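Local coordinates for protein sortase B (Clostridium perfringens, PDB 5YFK) that probably attaches surface proteins to the cell wall as a class B sortase, a cysteine transpeptidase, captured here in a mutant form, at residues Y55-K60 / S106-Y111; S154-N159 / S165-K170; E178-E183 / D201-L206. The protein carries 1 engineered substitution. All blocks are in the same frame, centred on the assembly; numbering follows the deposited sequence.

From the N terminus, contact 1 comes first. It joins strand 55-61 to strand 107-111 and closes a loop that holds strands 67-72 and 94-96. Contact 2 follows and closes a short loop, where strand 146-159 turns into helix 160-166. Contact 3 closes a mostly irregular loop between helix 174-186 and strand 203-210. The three follow one another along the chain; none nests in or crosses another. Contact 1 lies inside the barrel, while contacts 2 and 3 fasten the helical connection to its outside. N107 joins them through hydrogen bonds to K168 and T205. I167 of contact 2 packs against Y180 of contact 3.

Contact 1 (Y55-K60 / S106-Y111); sequences YRFWIK and SNIVVY
F57 meets V110 and I108 inside the beta-barrel of the sortase fold. The two strands are not neighbours in the sheet. Strands 67-72 and 94-96 lie between them, so the contact spans the barrel interior. The tight part is small and apolar, and its three residues are all buried. F57 CZ lies 3.8 Å from V110 CG2, which sits at the ring edge, near the ring plane. I108 CG2 comes to the same CZ at 4.1 Å, from an oblique direction. F57 CG lies between its backbone N and carbonyl carbon (chi1 55°), and the ring extends from there toward strand 107-111. L141 and R143 of strand 138-143 also touch F57. I59 is a looser neighbour, with CD1 4.8 Å from V110 CG1.

Toward the start of strand 55-61 the packing gives way to a partly exposed, polar end. R56 and F57 both face V70, which makes a classic beta bulge. The bulge leaves R56 on the F57 side of the strand, with its guanidinium in a more exposed place. There NE bonds to Q72 OE1 and NH1 to P53 O. NH1 also reaches Y55 O at 2.9 Å, from above the carbonyl plane. Y55 itself is buried. The backbone N of F57 stands 3.7 Å above the plane of the Y55 ring, offset toward its rim.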
loop_
_atom_site.group_PDB
_atom_site.type_symbol
_atom_site.label_atom_id
_atom_site.label_comp_id
_atom_site.label_asym_id
_atom_site.label_seq_id
_atom_site.Cartn_x
_atom_site.Cartn_y
_atom_site.Cartn_z
ATOM N N TYR A 55 -7.627 4.816 -11.313
ATOM C CA TYR A 55 -7.598 3.507 -10.663
ATOM C C TYR A 55 -6.472 2.626 -11.205
ATOM O O TYR A 55 -6.264 2.553 -12.420
ATOM C CB TYR A 55 -8.932 2.797 -10.865
ATOM C CG TYR A 55 -8.931 1.388 -10.318
ATOM C CD1 TYR A 55 -9.043 1.162 -8.956
ATOM C CD2 TYR A 55 -8.724 0.301 -11.149
ATOM C CE1 TYR A 55 -9.015 -0.119 -8.444
ATOM C CE2 TYR A 55 -8.766 -0.993 -10.661
ATOM C CZ TYR A 55 -8.882 -1.192 -9.297
ATOM O OH TYR A 55 -8.829 -2.461 -8.785
ATOM N N ARG A 56 -5.766 1.924 -10.316
ATOM C CA ARG A 56 -4.699 1.033 -10.751
ATOM C C ARG A 56 -4.841 -0.394 -10.231
ATOM O O ARG A 56 -4.554 -1.349 -10.957
ATOM C CB ARG A 56 -3.332 1.586 -10.352
ATOM C CG ARG A 56 -3.019 2.971 -10.916
ATOM C CD ARG A 56 -2.710 2.898 -12.409
ATOM N NE ARG A 56 -2.457 4.218 -12.993
ATOM C CZ ARG A 56 -3.373 4.946 -13.627
ATOM N NH1 ARG A 56 -4.606 4.490 -13.770
ATOM N NH2 ARG A 56 -3.062 6.146 -14.086
ATOM N N PHE A 57 -5.178 -0.546 -8.952
ATOM C CA PHE A 57 -5.307 -1.871 -8.373
ATOM C C PHE A 57 -6.082 -1.823 -7.057
ATOM O O PHE A 57 -6.340 -0.744 -6.507
ATOM C CB PHE A 57 -3.914 -2.526 -8.160
ATOM C CG PHE A 57 -2.957 -1.696 -7.346
ATOM C CD1 PHE A 57 -2.846 -1.888 -5.982
ATOM C CD2 PHE A 57 -2.033 -0.870 -7.974
ATOM C CE1 PHE A 57 -1.950 -1.135 -5.228
ATOM C CE2 PHE A 57 -1.063 -0.190 -7.239
ATOM C CZ PHE A 57 -0.999 -0.356 -5.858
ATOM N N TRP A 58 -6.395 -3.000 -6.525
ATOM C CA TRP A 58 -7.046 -3.105 -5.232
ATOM C C TRP A 58 -6.027 -3.620 -4.190
ATOM O O TRP A 58 -5.158 -4.440 -4.495
ATOM C CB TRP A 58 -8.250 -4.054 -5.313
ATOM C CG TRP A 58 -9.163 -3.945 -4.113
ATOM C CD1 TRP A 58 -8.949 -4.458 -2.866
ATOM C CD2 TRP A 58 -10.338 -3.142 -4.014
ATOM N NE1 TRP A 58 -9.952 -4.083 -2.024
ATOM C CE2 TRP A 58 -10.755 -3.180 -2.667
ATOM C CE3 TRP A 58 -11.023 -2.320 -4.913
ATOM C CZ2 TRP A 58 -11.924 -2.600 -2.250
ATOM C CZ3 TRP A 58 -12.188 -1.724 -4.497
ATOM C CH2 TRP A 58 -12.623 -1.849 -3.164
ATOM N N ILE A 59 -6.119 -3.094 -2.987
ATOM C CA ILE A 59 -5.265 -3.554 -1.886
ATOM C C ILE A 59 -6.137 -4.042 -0.729
ATOM O O ILE A 59 -7.065 -3.358 -0.284
ATOM C CB ILE A 59 -4.314 -2.419 -1.419
ATOM C CG1 ILE A 59 -3.318 -2.921 -0.378
ATOM C CG2 ILE A 59 -5.071 -1.231 -0.887
ATOM C CD1 ILE A 59 -2.173 -1.951 -0.110
ATOM N N LYS A 60 -5.710 -5.153 -0.145
ATOM C CA LYS A 60 -6.281 -5.654 1.067
ATOM C C LYS A 60 -5.179 -6.139 1.985
ATOM O O LYS A 60 -4.342 -6.959 1.584
ATOM C CB LYS A 60 -7.262 -6.797 0.755
ATOM C CG LYS A 60 -7.827 -7.504 1.992
ATOM C CD LYS A 60 -8.707 -6.589 2.817
ATOM C CE LYS A 60 -8.700 -6.943 4.300
ATOM N NZ LYS A 60 -9.174 -5.795 5.121
ATOM N N SER A 106 10.648 -2.055 -9.323
ATOM C CA SER A 106 10.815 -3.131 -8.330
ATOM C C SER A 106 10.203 -2.791 -6.949
ATOM O O SER A 106 10.018 -3.680 -6.117
ATOM C CB SER A 106 12.296 -3.522 -8.202
ATOM O OG SER A 106 12.627 -4.515 -9.166
ATOM N N ASN A 107 9.889 -1.516 -6.712
ATOM C CA ASN A 107 9.226 -1.097 -5.450
ATOM C C ASN A 107 7.979 -0.312 -5.793
ATOM O O ASN A 107 8.071 0.756 -6.384
ATOM C CB ASN A 107 10.152 -0.233 -4.615
ATOM C CG ASN A 107 9.593 0.095 -3.240
ATOM O OD1 ASN A 107 8.602 -0.506 -2.773
ATOM N ND2 ASN A 107 10.250 1.028 -2.562
ATOM N N ILE A 108 6.833 -0.867 -5.440
ATOM C CA ILE A 108 5.556 -0.184 -5.598
ATOM C C ILE A 108 5.287 0.545 -4.281
ATOM O O ILE A 108 5.217 -0.070 -3.216
ATOM C CB ILE A 108 4.445 -1.189 -5.896
ATOM C CG1 ILE A 108 4.798 -1.991 -7.160
ATOM C CG2 ILE A 108 3.096 -0.465 -6.025
ATOM C CD1 ILE A 108 4.012 -3.273 -7.337
ATOM N N VAL A 109 5.110 1.854 -4.367
ATOM C CA VAL A 109 5.009 2.648 -3.153
ATOM C C VAL A 109 3.640 3.243 -3.036
ATOM O O VAL A 109 3.167 3.930 -3.950
ATOM C CB VAL A 109 6.065 3.771 -3.134
ATOM C CG1 VAL A 109 5.859 4.693 -1.942
ATOM C CG2 VAL A 109 7.453 3.166 -3.114
ATOM N N VAL A 110 2.984 2.966 -1.906
ATOM C CA VAL A 110 1.597 3.325 -1.737
ATOM C C VAL A 110 1.436 4.126 -0.441
ATOM O O VAL A 110 1.987 3.742 0.600
ATOM C CB VAL A 110 0.701 2.057 -1.712
ATOM C CG1 VAL A 110 -0.759 2.397 -1.511
ATOM C CG2 VAL A 110 0.898 1.246 -2.981
ATOM N N TYR A 111 0.614 5.174 -0.516
ATOM C CA TYR A 111 0.377 6.115 0.583
ATOM C C TYR A 111 -1.082 6.109 0.981
ATOM O O TYR A 111 -1.997 5.927 0.145
ATOM C CB TYR A 111 0.740 7.541 0.174
ATOM C CG TYR A 111 2.136 7.746 -0.321
ATOM C CD1 TYR A 111 2.463 7.520 -1.649
ATOM C CD2 TYR A 111 3.143 8.154 0.546
ATOM C CE1 TYR A 111 3.752 7.732 -2.101
ATOM C CE2 TYR A 111 4.463 8.192 0.135
ATOM C CZ TYR A 111 4.737 8.048 -1.202
ATOM O OH TYR A 111 6.007 8.211 -1.646
#

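Contact 2 (S154-N159 / S165-K170); sequences SVYQEN and SEIKTK
Y156 and E158 are the residues of 154-159 that reach I167 and E166. S154 comes first; its OG bonds to the backbone O of Q184 and lies at the edge of the Y156 ring, in the ring plane.

Y156 follows on the side of the strand that faces 165-170. A chi1 of 63° tucks the stem of the ring over the backbone, and the ring then runs out toward the other segment. Its OH lies 3.8 Å from I167 CD1, the end of a chain that starts beside its own backbone N. The same OH bonds to Q184 OE1 and accepts a bond of 2.8 Å from a water. That water also donates to E166 OE1, at 2.7 Å, so it bridges strand and helix end.

Past Q157 the strand is close to the point where it enters helix 160-166. This is the start of the helical connection between the sixth and seventh strands that marks class B sortases.

E158 again faces the other segment. It runs out extended toward E166, and the two carboxylate planes are 63° apart. Their OE1 atoms are modelled too close to rest anything on. K187 NZ makes salt bridges to OE2 of both E158 and E166, which would offset negative charge here. The backbone of E158 pairs with R217, the predicted transition-state stabiliser; the side chains of E158 and R217 are about 6 Å apart.

N159 is the N-cap of helix 160-166. Its OD1 accepts from a backbone N in the first turn.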
loop_
_atom_site.group_PDB
_atom_site.type_symbol
_atom_site.label_atom_id
_atom_site.label_comp_id
_atom_site.label_asym_id
_atom_site.label_seq_id
_atom_site.Cartn_x
_atom_site.Cartn_y
_atom_site.Cartn_z
ATOM N N SER A 154 9.322 -5.968 6.865
ATOM C CA SER A 154 9.858 -4.795 7.589
ATOM C C SER A 154 8.737 -3.909 8.086
ATOM O O SER A 154 7.827 -3.581 7.338
ATOM C CB SER A 154 10.789 -3.978 6.706
ATOM O OG SER A 154 11.309 -2.865 7.433
ATOM N N VAL A 155 8.865 -3.410 9.311
ATOM C CA VAL A 155 8.005 -2.351 9.805
ATOM C C VAL A 155 8.865 -1.368 10.608
ATOM O O VAL A 155 9.785 -1.770 11.311
ATOM C CB VAL A 155 6.863 -2.866 10.730
ATOM C CG1 VAL A 155 7.426 -3.636 11.931
ATOM C CG2 VAL A 155 6.018 -1.709 11.223
ATOM N N TYR A 156 8.695 -0.086 10.332
ATOM C CA TYR A 156 9.441 0.955 11.039
ATOM C C TYR A 156 8.758 2.311 11.028
ATOM O O TYR A 156 7.844 2.564 10.235
ATOM C CB TYR A 156 10.894 1.050 10.516
ATOM C CG TYR A 156 11.048 1.448 9.063
ATOM C CD1 TYR A 156 11.031 0.484 8.046
ATOM C CD2 TYR A 156 11.189 2.785 8.697
ATOM C CE1 TYR A 156 11.159 0.838 6.722
ATOM C CE2 TYR A 156 11.417 3.145 7.380
ATOM C CZ TYR A 156 11.331 2.184 6.393
ATOM O OH TYR A 156 11.474 2.538 5.075
ATOM N N GLN A 157 9.257 3.236 11.849
ATOM C CA GLN A 157 8.804 4.604 11.712
ATOM C C GLN A 157 9.978 5.544 11.821
ATOM O O GLN A 157 11.013 5.223 12.429
ATOM C CB GLN A 157 7.692 4.960 12.710
ATOM C CG GLN A 157 7.976 4.644 14.159
ATOM C CD GLN A 157 6.811 5.003 15.091
ATOM O OE1 GLN A 157 5.662 5.154 14.668
ATOM N NE2 GLN A 157 7.142 5.281 16.325
ATOM N N GLU A 158 9.857 6.673 11.165
ATOM C CA GLU A 158 10.911 7.666 11.254
ATOM C C GLU A 158 10.391 8.985 10.802
ATOM O O GLU A 158 9.258 9.109 10.388
ATOM C CB GLU A 158 12.129 7.260 10.400
ATOM C CG GLU A 158 11.819 7.032 8.933
ATOM C CD GLU A 158 13.047 6.610 8.113
ATOM O OE1 GLU A 158 13.338 7.244 7.081
ATOM O OE2 GLU A 158 13.802 5.723 8.557
ATOM N N ASN A 159 11.256 9.978 10.878
ATOM C CA ASN A 159 10.907 11.323 10.515
ATOM C C ASN A 159 10.538 11.433 9.019
ATOM O O ASN A 159 11.233 10.888 8.169
ATOM C CB ASN A 159 12.115 12.202 10.810
ATOM C CG ASN A 159 11.955 13.579 10.260
ATOM O OD1 ASN A 159 12.318 13.834 9.110
ATOM N ND2 ASN A 159 11.366 14.458 11.039
ATOM N N SER A 165 13.585 11.134 1.540
ATOM C CA SER A 165 14.884 11.093 0.907
ATOM C C SER A 165 15.338 9.659 0.672
ATOM O O SER A 165 16.240 9.430 -0.132
ATOM C CB SER A 165 15.921 11.834 1.766
ATOM O OG SER A 165 16.283 11.077 2.920
ATOM N N GLU A 166 14.817 8.722 1.464
ATOM C CA GLU A 166 15.262 7.338 1.400
ATOM C C GLU A 166 14.458 6.509 0.393
ATOM O O GLU A 166 15.007 5.594 -0.220
ATOM C CB GLU A 166 15.200 6.674 2.780
ATOM C CG GLU A 166 16.248 7.165 3.760
ATOM C CD GLU A 166 15.863 6.878 5.190
ATOM O OE1 GLU A 166 14.723 6.415 5.418
ATOM O OE2 GLU A 166 16.681 7.150 6.089
ATOM N N ILE A 167 13.142 6.719 0.328
ATOM C CA ILE A 167 12.263 5.789 -0.428
ATOM C C ILE A 167 12.523 5.977 -1.939
ATOM O O ILE A 167 12.561 7.112 -2.436
ATOM C CB ILE A 167 10.770 6.009 -0.113
ATOM C CG1 ILE A 167 10.456 5.606 1.342
ATOM C CG2 ILE A 167 9.882 5.216 -1.075
ATOM C CD1 ILE A 167 10.794 4.165 1.670
ATOM N N LYS A 168 12.741 4.867 -2.640
ATOM C CA LYS A 168 13.082 4.868 -4.065
ATOM C C LYS A 168 12.172 3.868 -4.788
ATOM O O LYS A 168 11.884 2.791 -4.241
ATOM C CB LYS A 168 14.528 4.404 -4.267
ATOM C CG LYS A 168 15.601 5.313 -3.679
ATOM C CD LYS A 168 16.935 4.582 -3.602
ATOM C CE LYS A 168 17.556 4.376 -4.986
ATOM N NZ LYS A 168 18.882 3.681 -4.934
ATOM N N THR A 169 11.775 4.212 -6.019
ATOM C CA THR A 169 11.048 3.306 -6.923
ATOM C C THR A 169 11.912 2.812 -8.099
ATOM O O THR A 169 11.605 1.801 -8.723
ATOM C CB THR A 169 9.807 3.992 -7.512
ATOM O OG1 THR A 169 10.187 5.211 -8.172
ATOM C CG2 THR A 169 8.781 4.351 -6.398
ATOM N N LYS A 170 13.056 3.448 -8.281
ATOM C CA LYS A 170 13.880 3.279 -9.457
ATOM C C LYS A 170 15.248 2.904 -8.949
ATOM O O LYS A 170 15.747 3.553 -8.042
ATOM C CB LYS A 170 14.004 4.599 -10.231
ATOM C CG LYS A 170 12.695 5.134 -10.793
ATOM C CD LYS A 170 12.112 4.166 -11.816
ATOM C CE LYS A 170 10.958 4.774 -12.609
ATOM N NZ LYS A 170 9.706 4.874 -11.810
HETATM O O HOH W 1 13.626 4.186 4.341
#

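Contact 3 (E178-E183 / D201-L206); sequences EKYLKE and DRILTL
L181 and I203 lose similar amounts of surface to the opposite segment; Y180 loses less. L181 CD2 sits 3.9 Å from I203 CG2 and 3.9 Å from I203 CD1. Both ends of the isoleucine therefore bear on one methyl of the leucine. The leucine and isoleucine lie alongside each other, pointing opposite ways. With chi1 at 57°, I203 turns its longer branch so that CD1 reaches on toward the helix.

Y180 CE2 lies 3.9 Å from I203 CD1, which meets the ring at its edge, in the ring plane. The contact sets helix 174-186 against the outside of the sortase beta-barrel. I203 and T205 face this helix. L204, between them, turns inward and packs on I108, V139 and L141. I203 is also lined by N107 of the adjoining strand and by V221 of strand 216-225. F171 meets the Y180 ring with the planes at about 55°.

The polar end of Y180 goes beyond the apolar patch. Y180 CG is anti to the backbone N (chi1 -172°), and the ring carries OH toward the sheet. OH lies 2.6 Å from a water with which it hydrogen-bonds. The water donates to T205 OG1 at 2.9 Å. T205 OG1 bonds in turn to N107 OD1, and Y180 OH has a weak hydrogen bond with K168 N.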
loop_
_atom_site.group_PDB
_atom_site.type_symbol
_atom_site.label_atom_id
_atom_site.label_comp_id
_atom_site.label_asym_id
_atom_site.label_seq_id
_atom_site.Cartn_x
_atom_site.Cartn_y
_atom_site.Cartn_z
ATOM N N GLU A 178 19.948 -4.326 -4.196
ATOM C CA GLU A 178 20.256 -5.178 -3.089
ATOM C C GLU A 178 20.574 -4.337 -1.839
ATOM O O GLU A 178 20.143 -4.639 -0.726
ATOM C CB GLU A 178 21.425 -6.092 -3.429
ATOM C CG GLU A 178 21.772 -7.055 -2.307
ATOM C CD GLU A 178 20.645 -8.023 -1.973
ATOM O OE1 GLU A 178 19.664 -8.100 -2.740
ATOM O OE2 GLU A 178 20.733 -8.712 -0.934
ATOM N N LYS A 179 21.311 -3.263 -2.048
ATOM C CA LYS A 179 21.667 -2.363 -0.959
ATOM C C LYS A 179 20.391 -1.774 -0.339
ATOM O O LYS A 179 20.275 -1.645 0.888
ATOM C CB LYS A 179 22.558 -1.248 -1.507
ATOM C CG LYS A 179 22.930 -0.179 -0.483
ATOM C CD LYS A 179 24.072 0.708 -0.978
ATOM C CE LYS A 179 23.585 2.100 -1.367
ATOM N NZ LYS A 179 23.641 2.334 -2.841
ATOM N N TYR A 180 19.469 -1.340 -1.199
ATOM C CA TYR A 180 18.167 -0.831 -0.730
ATOM C C TYR A 180 17.384 -1.847 0.097
ATOM O O TYR A 180 16.845 -1.524 1.173
ATOM C CB TYR A 180 17.316 -0.398 -1.925
ATOM C CG TYR A 180 16.039 0.311 -1.512
ATOM C CD1 TYR A 180 16.061 1.636 -1.085
ATOM C CD2 TYR A 180 14.811 -0.341 -1.537
ATOM C CE1 TYR A 180 14.889 2.317 -0.811
ATOM C CE2 TYR A 180 13.629 0.323 -1.235
ATOM C CZ TYR A 180 13.670 1.639 -0.833
ATOM O OH TYR A 180 12.503 2.301 -0.487
ATOM N N LEU A 181 17.327 -3.084 -0.386
ATOM C CA LEU A 181 16.605 -4.139 0.309
ATOM C C LEU A 181 17.201 -4.351 1.694
ATOM O O LEU A 181 16.481 -4.481 2.676
ATOM C CB LEU A 181 16.633 -5.446 -0.487
ATOM C CG LEU A 181 15.823 -5.391 -1.793
ATOM C CD1 LEU A 181 15.911 -6.694 -2.559
ATOM C CD2 LEU A 181 14.376 -5.044 -1.483
ATOM N N LYS A 182 18.522 -4.438 1.752
ATOM C CA LYS A 182 19.242 -4.603 3.029
ATOM C C LYS A 182 18.948 -3.476 4.028
ATOM O O LYS A 182 18.640 -3.743 5.210
ATOM C CB LYS A 182 20.753 -4.737 2.762
ATOM C CG LYS A 182 21.639 -4.650 4.004
ATOM C CD LYS A 182 22.903 -5.475 3.841
ATOM C CE LYS A 182 24.159 -4.677 4.132
ATOM N NZ LYS A 182 25.369 -5.497 3.832
ATOM N N GLU A 183 18.899 -2.242 3.525
ATOM C CA GLU A 183 18.573 -1.092 4.356
ATOM C C GLU A 183 17.157 -1.253 4.906
ATOM O O GLU A 183 16.921 -1.030 6.084
ATOM C CB GLU A 183 18.656 0.212 3.555
ATOM C CG GLU A 183 17.883 1.370 4.186
ATOM C CD GLU A 183 17.692 2.596 3.280
ATOM O OE1 GLU A 183 17.053 2.476 2.199
ATOM O OE2 GLU A 183 17.947 3.727 3.777
ATOM N N ASP A 201 13.704 -9.978 -5.986
ATOM C CA ASP A 201 12.378 -9.772 -5.434
ATOM C C ASP A 201 11.723 -8.482 -5.935
ATOM O O ASP A 201 12.389 -7.545 -6.413
ATOM C CB ASP A 201 12.426 -9.750 -3.904
ATOM C CG ASP A 201 12.620 -11.132 -3.304
ATOM O OD1 ASP A 201 11.999 -12.091 -3.808
ATOM O OD2 ASP A 201 13.292 -11.231 -2.247
ATOM N N ARG A 202 10.400 -8.465 -5.859
ATOM C CA ARG A 202 9.646 -7.239 -6.076
ATOM C C ARG A 202 8.983 -6.861 -4.766
ATOM O O ARG A 202 8.407 -7.719 -4.089
ATOM C CB ARG A 202 8.572 -7.448 -7.146
ATOM C CG ARG A 202 7.930 -6.124 -7.531
ATOM C CD ARG A 202 6.927 -6.244 -8.664
ATOM N NE ARG A 202 6.796 -4.945 -9.321
ATOM C CZ ARG A 202 5.972 -4.682 -10.333
ATOM N NH1 ARG A 202 6.068 -3.524 -10.974
ATOM N NH2 ARG A 202 5.018 -5.543 -10.651
ATOM N N ILE A 203 9.092 -5.607 -4.376
ATOM C CA ILE A 203 8.564 -5.217 -3.092
ATOM C C ILE A 203 7.426 -4.207 -3.192
ATOM O O ILE A 203 7.305 -3.478 -4.178
ATOM C CB ILE A 203 9.658 -4.707 -2.130
ATOM C CG1 ILE A 203 10.426 -3.523 -2.730
ATOM C CG2 ILE A 203 10.580 -5.879 -1.752
ATOM C CD1 ILE A 203 11.239 -2.735 -1.702
ATOM N N LEU A 204 6.710 -4.107 -2.078
ATOM C CA LEU A 204 5.590 -3.209 -1.891
ATOM C C LEU A 204 5.832 -2.439 -0.595
ATOM O O LEU A 204 6.147 -3.039 0.446
ATOM C CB LEU A 204 4.304 -4.014 -1.748
ATOM C CG LEU A 204 3.001 -3.229 -1.511
ATOM C CD1 LEU A 204 2.608 -2.238 -2.583
ATOM C CD2 LEU A 204 1.883 -4.213 -1.302
ATOM N N THR A 205 5.792 -1.125 -0.684
ATOM C CA THR A 205 6.014 -0.268 0.482
ATOM C C THR A 205 4.739 0.499 0.780
ATOM O O THR A 205 4.250 1.236 -0.080
ATOM C CB THR A 205 7.159 0.714 0.201
ATOM O OG1 THR A 205 8.342 -0.024 -0.148
ATOM C CG2 THR A 205 7.420 1.671 1.372
ATOM N N LEU A 206 4.267 0.401 2.018
ATOM C CA LEU A 206 3.080 1.124 2.450
ATOM C C LEU A 206 3.454 2.177 3.466
ATOM O O LEU A 206 4.146 1.878 4.425
ATOM C CB LEU A 206 2.059 0.175 3.092
ATOM C CG LEU A 206 1.678 -1.090 2.318
ATOM C CD1 LEU A 206 0.661 -1.901 3.094
ATOM C CD2 LEU A 206 1.171 -0.757 0.929
HETATM O O HOH W 2 10.956 0.626 0.838
#